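PDB 5NFI: minor fimbrium anchoring subunit Mfa2 from Porphyromonas gingivalis, which anchors the minor (Mfa1) fimbriae in the bacterial outer membrane through its interaction with Mfa1 and regulates fimbrial length. Local coordinates for residues P2-T13 and A129-R140. Sequence-based numbering, arbitrary orientation.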
ATOM      1  N   PRO A   2      33.976  -8.098  11.680  1.00 84.37           N
ATOM      2  CA  PRO A   2      32.547  -8.007  11.338  1.00 81.35           C
ATOM      3  C   PRO A   2      32.103  -6.580  10.993  1.00 79.02           C
ATOM      4  O   PRO A   2      32.635  -5.619  11.558  1.00 80.23           O
ATOM      5  CB  PRO A   2      31.861  -8.490  12.614  1.00 82.35           C
ATOM      6  CG  PRO A   2      32.767  -7.993  13.704  1.00 85.35           C
ATOM      7  CD  PRO A   2      34.189  -8.031  13.138  1.00 86.53           C
ATOM      8  N   ARG A   3      31.147  -6.446  10.072  1.00 75.57           N
ATOM      9  CA  ARG A   3      30.676  -5.131   9.636  1.00 73.36           C
ATOM     10  C   ARG A   3      29.157  -5.084   9.371  1.00 71.72           C
ATOM     11  O   ARG A   3      28.500  -6.116   9.173  1.00 70.85           O
ATOM     12  CB  ARG A   3      31.422  -4.692   8.370  1.00 72.34           C
ATOM     13  CG  ARG A   3      32.942  -4.849   8.418  1.00 73.66           C
ATOM     14  CD  ARG A   3      33.603  -3.782   7.592  1.00 73.38           C
ATOM     15  NE  ARG A   3      33.335  -2.467   8.148  1.00 73.22           N
ATOM     16  CZ  ARG A   3      33.752  -1.339   7.594  1.00 74.33           C
ATOM     17  NH1 ARG A   3      34.451  -1.386   6.470  1.00 75.23           N
ATOM     18  NH2 ARG A   3      33.474  -0.171   8.158  1.00 74.91           N
ATOM     19  N   GLY A   4      28.603  -3.875   9.343  1.00 70.93           N
ATOM     20  CA  GLY A   4      27.182  -3.710   9.133  1.00 68.31           C
ATOM     21  C   GLY A   4      26.687  -2.295   9.327  1.00 67.36           C
ATOM     22  O   GLY A   4      27.433  -1.415   9.745  1.00 67.90           O
ATOM     23  N   VAL A   5      25.414  -2.094   8.995  1.00 65.78           N
ATOM     24  CA  VAL A   5      24.743  -0.803   9.117  1.00 64.91           C
ATOM     25  C   VAL A   5      23.727  -0.854  10.242  1.00 63.67           C
ATOM     26  O   VAL A   5      22.876  -1.731  10.250  1.00 61.85           O
ATOM     27  CB  VAL A   5      23.974  -0.407   7.822  1.00 72.84           C
ATOM     28  CG1 VAL A   5      23.443   1.013   7.939  1.00 72.69           C
ATOM     29  CG2 VAL A   5      24.851  -0.545   6.604  1.00 73.31           C
ATOM     30  N   TYR A   6      23.784   0.077  11.184  1.00 64.21           N
ATOM     31  CA  TYR A   6      22.678   0.191  12.119  1.00 63.74           C
ATOM     32  C   TYR A   6      21.610   1.076  11.489  1.00 61.83           C
ATOM     33  O   TYR A   6      21.914   2.135  10.950  1.00 61.95           O
ATOM     34  CB  TYR A   6      23.125   0.755  13.468  1.00 66.73           C
ATOM     35  CG  TYR A   6      23.954  -0.206  14.286  1.00 69.50           C
ATOM     36  CD1 TYR A   6      23.361  -1.264  14.967  1.00 70.03           C
ATOM     37  CD2 TYR A   6      25.334  -0.050  14.388  1.00 71.30           C
ATOM     38  CE1 TYR A   6      24.130  -2.146  15.722  1.00 72.06           C
ATOM     39  CE2 TYR A   6      26.089  -0.913  15.128  1.00 73.33           C
ATOM     40  CZ  TYR A   6      25.490  -1.962  15.794  1.00 74.07           C
ATOM     41  OH  TYR A   6      26.266  -2.826  16.541  1.00 76.74           O
ATOM     42  N   VAL A   7      20.362   0.624  11.548  1.00 60.09           N
ATOM     43  CA  VAL A   7      19.260   1.348  10.933  1.00 59.04           C
ATOM     44  C   VAL A   7      18.174   1.673  11.944  1.00 59.53           C
ATOM     45  O   VAL A   7      17.728   0.816  12.708  1.00 58.86           O
ATOM     46  CB  VAL A   7      18.628   0.560   9.772  1.00 55.23           C
ATOM     47  CG1 VAL A   7      17.492   1.352   9.168  1.00 60.17           C
ATOM     48  CG2 VAL A   7      19.662   0.259   8.708  1.00 55.25           C
ATOM     49  N   ASN A   8      17.776   2.940  11.940  1.00 61.04           N
ATOM     50  CA  ASN A   8      16.711   3.444  12.778  1.00 61.83           C
ATOM     51  C   ASN A   8      15.438   3.644  11.962  1.00 61.23           C
ATOM     52  O   ASN A   8      15.468   4.225  10.870  1.00 60.34           O
ATOM     53  CB  ASN A   8      17.120   4.758  13.421  1.00 63.42           C
ATOM     54  CG  ASN A   8      15.980   5.418  14.147  1.00 64.32           C
ATOM     55  OD1 ASN A   8      15.252   6.238  13.577  1.00 60.30           O
ATOM     56  ND2 ASN A   8      15.797   5.048  15.411  1.00 65.57           N
ATOM     57  N   PHE A   9      14.313   3.175  12.477  1.00 61.83           N
ATOM     58  CA  PHE A   9      13.108   3.260  11.677  1.00 62.06           C
ATOM     59  C   PHE A   9      12.136   4.238  12.286  1.00 64.15           C
ATOM     60  O   PHE A   9      11.816   4.155  13.483  1.00 65.97           O
ATOM     61  CB  PHE A   9      12.461   1.883  11.507  1.00 60.51           C
ATOM     62  CG  PHE A   9      13.288   0.924  10.690  1.00 60.13           C
ATOM     63  CD1 PHE A   9      13.517   1.158   9.343  1.00 59.28           C
ATOM     64  CD2 PHE A   9      13.836  -0.216  11.269  1.00 60.74           C
ATOM     65  CE1 PHE A   9      14.276   0.271   8.587  1.00 58.90           C
ATOM     66  CE2 PHE A   9      14.584  -1.111  10.514  1.00 60.12           C
ATOM     67  CZ  PHE A   9      14.802  -0.868   9.172  1.00 59.20           C
ATOM     68  N   TYR A  10      11.700   5.177  11.443  1.00 64.07           N
ATOM     69  CA  TYR A  10      10.721   6.191  11.803  1.00 64.33           C
ATOM     70  C   TYR A  10       9.609   6.263  10.752  1.00 63.84           C
ATOM     71  O   TYR A  10       9.631   5.537   9.756  1.00 62.35           O
ATOM     72  CB  TYR A  10      11.403   7.558  11.978  1.00 64.96           C
ATOM     73  CG  TYR A  10      11.984   8.202  10.726  1.00 63.17           C
ATOM     74  CD1 TYR A  10      13.192   7.775  10.195  1.00 61.99           C
ATOM     75  CD2 TYR A  10      11.336   9.268  10.102  1.00 63.04           C
ATOM     76  CE1 TYR A  10      13.743   8.383   9.069  1.00 61.74           C
ATOM     77  CE2 TYR A  10      11.872   9.881   8.967  1.00 62.58           C
ATOM     78  CZ  TYR A  10      13.082   9.436   8.459  1.00 61.93           C
ATOM     79  OH  TYR A  10      13.629  10.033   7.338  1.00 61.61           O
ATOM     80  N   SER A  11       8.628   7.127  10.985  1.00 64.99           N
ATOM     81  CA  SER A  11       7.594   7.361   9.990  1.00 64.75           C
ATOM     82  C   SER A  11       7.202   8.831   9.998  1.00 68.08           C
ATOM     83  O   SER A  11       6.621   9.339  10.960  1.00 69.11           O
ATOM     84  CB  SER A  11       6.376   6.478  10.237  1.00 62.24           C
ATOM     85  OG  SER A  11       5.458   6.557   9.154  1.00 60.51           O
ATOM     86  N   GLN A  12       7.548   9.514   8.918  1.00 69.68           N
ATOM     87  CA  GLN A  12       7.235  10.915   8.775  1.00 73.08           C
ATOM     88  C   GLN A  12       6.705  11.122   7.380  1.00 73.49           C
ATOM     89  O   GLN A  12       7.420  10.988   6.389  1.00 73.00           O
ATOM     90  CB  GLN A  12       8.454  11.784   9.039  1.00 75.51           C
ATOM     91  CG  GLN A  12       8.135  13.252   9.043  1.00 78.28           C
ATOM     92  CD  GLN A  12       9.162  14.057   9.804  1.00 80.92           C
ATOM     93  OE1 GLN A  12      10.286  13.601  10.045  1.00 80.62           O
ATOM     94  NE2 GLN A  12       8.778  15.263  10.200  1.00 83.11           N
ATOM     95  N   THR A  13       5.437  11.467   7.314  1.00 74.87           N
ATOM     96  CA  THR A  13       4.702  11.259   6.092  1.00 73.88           C
ATOM     97  C   THR A  13       4.948  12.254   4.955  1.00 75.06           C
ATOM     98  O   THR A  13       4.615  11.917   3.812  1.00 74.41           O
ATOM     99  CB  THR A  13       3.217  11.252   6.376  1.00 73.71           C
ATOM    100  OG1 THR A  13       2.536  10.843   5.192  1.00 72.59           O
ATOM    101  CG2 THR A  13       2.743  12.638   6.796  1.00 75.72           C
ATOM    102  N   ALA A 129      38.107   4.314   8.520  1.00103.23           N
ATOM    103  CA  ALA A 129      36.714   3.903   8.325  1.00103.64           C
ATOM    104  C   ALA A 129      36.093   3.291   9.551  1.00104.40           C
ATOM    105  O   ALA A 129      36.584   2.310  10.105  1.00104.63           O
ATOM    106  CB  ALA A 129      36.605   2.952   7.200  1.00103.02           C
ATOM    107  N   ASP A 130      34.970   3.873   9.932  1.00105.49           N
ATOM    108  CA  ASP A 130      34.249   3.486  11.125  1.00106.96           C
ATOM    109  C   ASP A 130      33.871   2.016  11.208  1.00107.63           C
ATOM    110  O   ASP A 130      33.443   1.408  10.230  1.00106.43           O
ATOM    111  CB  ASP A 130      32.968   4.316  11.243  1.00104.45           C
ATOM    112  CG  ASP A 130      33.244   5.790  11.447  1.00105.12           C
ATOM    113  OD1 ASP A 130      34.057   6.120  12.333  1.00107.20           O
ATOM    114  OD2 ASP A 130      32.650   6.617  10.722  1.00104.08           O
ATOM    115  N   GLN A 131      34.140   1.456  12.379  1.00110.37           N
ATOM    116  CA  GLN A 131      33.186   0.623  13.090  1.00109.32           C
ATOM    117  C   GLN A 131      32.179  -0.112  12.232  1.00106.03           C
ATOM    118  O   GLN A 131      32.498  -0.927  11.363  1.00105.85           O
ATOM    119  CB  GLN A 131      32.406   1.540  14.036  1.00111.03           C
ATOM    120  CG  GLN A 131      32.129   1.058  15.425  1.00113.16           C
ATOM    121  CD  GLN A 131      31.047   1.902  16.070  1.00113.67           C
ATOM    122  OE1 GLN A 131      30.276   2.573  15.377  1.00112.27           O
ATOM    123  NE2 GLN A 131      31.000   1.898  17.394  1.00115.61           N
ATOM    124  N   TYR A 132      30.933   0.207  12.555  1.00 99.94           N
ATOM    125  CA  TYR A 132      29.768   0.003  11.739  1.00 92.59           C
ATOM    126  C   TYR A 132      29.294   1.406  11.373  1.00 90.20           C
ATOM    127  O   TYR A 132      29.717   2.380  11.996  1.00 91.90           O
ATOM    128  CB  TYR A 132      28.686  -0.746  12.507  1.00 89.05           C
ATOM    129  CG  TYR A 132      29.145  -1.994  13.213  1.00 87.83           C
ATOM    130  CD1 TYR A 132      29.742  -1.927  14.465  1.00 89.53           C
ATOM    131  CD2 TYR A 132      28.959  -3.242  12.640  1.00 85.62           C
ATOM    132  CE1 TYR A 132      30.161  -3.072  15.118  1.00 90.21           C
ATOM    133  CE2 TYR A 132      29.366  -4.391  13.286  1.00 86.37           C
ATOM    134  CZ  TYR A 132      29.965  -4.301  14.525  1.00 88.68           C
ATOM    135  OH  TYR A 132      30.374  -5.441  15.170  1.00 89.79           O
ATOM    136  N   ILE A 133      28.417   1.528  10.386  1.00 86.63           N
ATOM    137  CA  ILE A 133      27.848   2.834  10.083  1.00 84.38           C
ATOM    138  C   ILE A 133      26.412   2.909  10.587  1.00 79.67           C
ATOM    139  O   ILE A 133      25.875   1.939  11.121  1.00 64.20           O
ATOM    140  CB  ILE A 133      27.896   3.145   8.579  1.00 84.62           C
ATOM    141  CG1 ILE A 133      26.997   2.196   7.798  1.00 63.36           C
ATOM    142  CG2 ILE A 133      29.318   3.040   8.063  1.00 66.90           C
ATOM    143  CD1 ILE A 133      27.198   2.302   6.315  1.00 62.98           C
ATOM    144  N   HIS A 134      25.803   4.078  10.446  1.00 76.26           N
ATOM    145  CA  HIS A 134      24.419   4.258  10.858  1.00 71.90           C
ATOM    146  C   HIS A 134      23.623   4.952   9.779  1.00 69.66           C
ATOM    147  O   HIS A 134      24.191   5.619   8.919  1.00 69.82           O
ATOM    148  CB  HIS A 134      24.339   5.055  12.152  1.00 71.70           C
ATOM    149  CG  HIS A 134      24.952   4.354  13.319  1.00 72.40           C
ATOM    150  ND1 HIS A 134      24.207   3.860  14.368  1.00 72.38           N
ATOM    151  CD2 HIS A 134      26.242   4.054  13.600  1.00 73.36           C
ATOM    152  CE1 HIS A 134      25.013   3.292  15.249  1.00 73.61           C
ATOM    153  NE2 HIS A 134      26.253   3.397  14.806  1.00 74.34           N
ATOM    154  N   THR A 135      22.307   4.780   9.833  1.00 68.60           N
ATOM    155  CA  THR A 135      21.394   5.462   8.938  1.00 69.33           C
ATOM    156  C   THR A 135      19.976   5.392   9.502  1.00 69.15           C
ATOM    157  O   THR A 135      19.728   4.688  10.478  1.00 69.26           O
ATOM    158  CB  THR A 135      21.430   4.856   7.524  1.00 69.54           C
ATOM    159  OG1 THR A 135      20.707   5.694   6.613  1.00 69.98           O
ATOM    160  CG2 THR A 135      20.826   3.461   7.520  1.00 68.18           C
ATOM    161  N   ARG A 136      19.066   6.154   8.896  1.00 68.84           N
ATOM    162  CA  ARG A 136      17.648   6.147   9.236  1.00 68.55           C
ATOM    163  C   ARG A 136      16.846   5.807   7.991  1.00 66.99           C
ATOM    164  O   ARG A 136      17.295   6.082   6.871  1.00 66.63           O
ATOM    165  CB  ARG A 136      17.193   7.504   9.780  1.00 71.18           C
ATOM    166  CG  ARG A 136      17.882   7.929  11.036  1.00 74.89           C
ATOM    167  CD  ARG A 136      17.497   9.337  11.477  1.00 78.44           C
ATOM    168  NE  ARG A 136      16.134   9.446  12.002  1.00 79.91           N
ATOM    169  CZ  ARG A 136      15.178  10.248  11.521  1.00 80.92           C
ATOM    170  NH1 ARG A 136      15.412  11.041  10.479  1.00 82.27           N
ATOM    171  NH2 ARG A 136      13.984  10.277  12.103  1.00 80.74           N
ATOM    172  N   ALA A 137      15.657   5.235   8.187  1.00 65.72           N
ATOM    173  CA  ALA A 137      14.747   4.936   7.081  1.00 64.90           C
ATOM    174  C   ALA A 137      13.307   5.325   7.416  1.00 64.99           C
ATOM    175  O   ALA A 137      12.841   5.080   8.524  1.00 65.63           O
ATOM    176  CB  ALA A 137      14.824   3.468   6.724  1.00 63.59           C
ATOM    177  N   ASN A 138      12.604   5.924   6.455  1.00 64.17           N
ATOM    178  CA  ASN A 138      11.229   6.389   6.663  1.00 62.49           C
ATOM    179  C   ASN A 138      10.187   5.384   6.161  1.00 59.87           C
ATOM    180  O   ASN A 138      10.034   5.165   4.954  1.00 58.62           O
ATOM    181  CB  ASN A 138      11.020   7.740   5.981  1.00 63.19           C
ATOM    182  CG  ASN A 138       9.655   8.371   6.299  1.00 63.22           C
ATOM    183  OD1 ASN A 138       8.759   7.728   6.854  1.00 62.52           O
ATOM    184  ND2 ASN A 138       9.499   9.638   5.935  1.00 64.21           N
ATOM    185  N   LEU A 139       9.472   4.776   7.099  1.00 58.86           N
ATOM    186  CA  LEU A 139       8.456   3.807   6.754  1.00 57.09           C
ATOM    187  C   LEU A 139       7.192   4.550   6.376  1.00 57.67           C
ATOM    188  O   LEU A 139       6.658   5.335   7.173  1.00 59.23           O
ATOM    189  CB  LEU A 139       8.186   2.847   7.912  1.00 56.38           C
ATOM    190  CG  LEU A 139       9.302   1.862   8.261  1.00 56.16           C
ATOM    191  CD1 LEU A 139       9.186   1.441   9.709  1.00 56.50           C
ATOM    192  CD2 LEU A 139       9.236   0.645   7.352  1.00 54.70           C
ATOM    193  N   ARG A 140       6.753   4.315   5.139  1.00 56.27           N
ATOM    194  CA  ARG A 140       5.505   4.810   4.611  1.00 55.07           C
ATOM    195  C   ARG A 140       4.505   3.670   4.557  1.00 53.46           C
ATOM    196  O   ARG A 140       4.836   2.570   4.101  1.00 52.47           O
ATOM    197  CB  ARG A 140       5.711   5.399   3.219  1.00 55.53           C
ATOM    198  CG  ARG A 140       4.425   5.769   2.486  1.00 55.23           C
ATOM    199  CD  ARG A 140       3.720   7.008   3.045  1.00 48.72           C
ATOM    200  NE  ARG A 140       2.493   7.232   2.286  1.00 53.32           N
ATOM    201  CZ  ARG A 140       1.278   7.345   2.821  1.00 53.05           C
ATOM    202  NH1 ARG A 140       1.115   7.315   4.138  1.00 53.09           N
ATOM    203  NH2 ARG A 140       0.225   7.508   2.037  1.00 48.35           N
TER
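With CG of Tyr10 set between its backbone N and carbonyl carbon (chi1 67°) and the Arg136 chain bent at its third torsion, phenol ring and guanidinium come to lie flat on one another. They join strand 3-10 and the start of strand 133-151, which run parallel and pair in an N-terminal beta domain of this transthyretin-clan fimbrial anchor. The planes are 11° apart, and CZ of Arg136 sits 3.6 Å from the Tyr10 ring centroid, a cation-pi contact over the face. Asn138 CB covers the opposite face in a CH-pi contact, so the ring is sandwiched by residues two apart on the neighbouring strand.

Backbone hydrogen bonds run from Ile133 N to Gly4 O through to Leu139 N to Tyr10 O, while strand 56-60 pairs with the other edge of strand 3-10. On the other side of the sheet, the one bearing Val5, Val7, Phe9, Thr135 and Ala137, Thr135 CG2 touches both Val5 CG1 and Val7 CG2, each at 3.6 Å, and Ala137 CB packs against Phe9 CD1. Towards the strand starts, Tyr6 directs an edge to the face of Tyr132 in an offset edge-to-face contact, and Tyr6 CB lies 3.4 Å from ND1 of His134; that nitrogen is hydrogen-bonded to Glu55.

Past the end of strand 3-10, side chains add to the bonding. Ser11 OG donates to Leu139 O at 2.6 Å. The Asn138 amide grips the Gln12 backbone twice: Gln12 N reaches OD1 at 3.0 Å from above the carbonyl plane, whereas ND2, with its partner in the amide plane, makes a nearly straight hydrogen bond (N-H...O 172°) to Gln12 O.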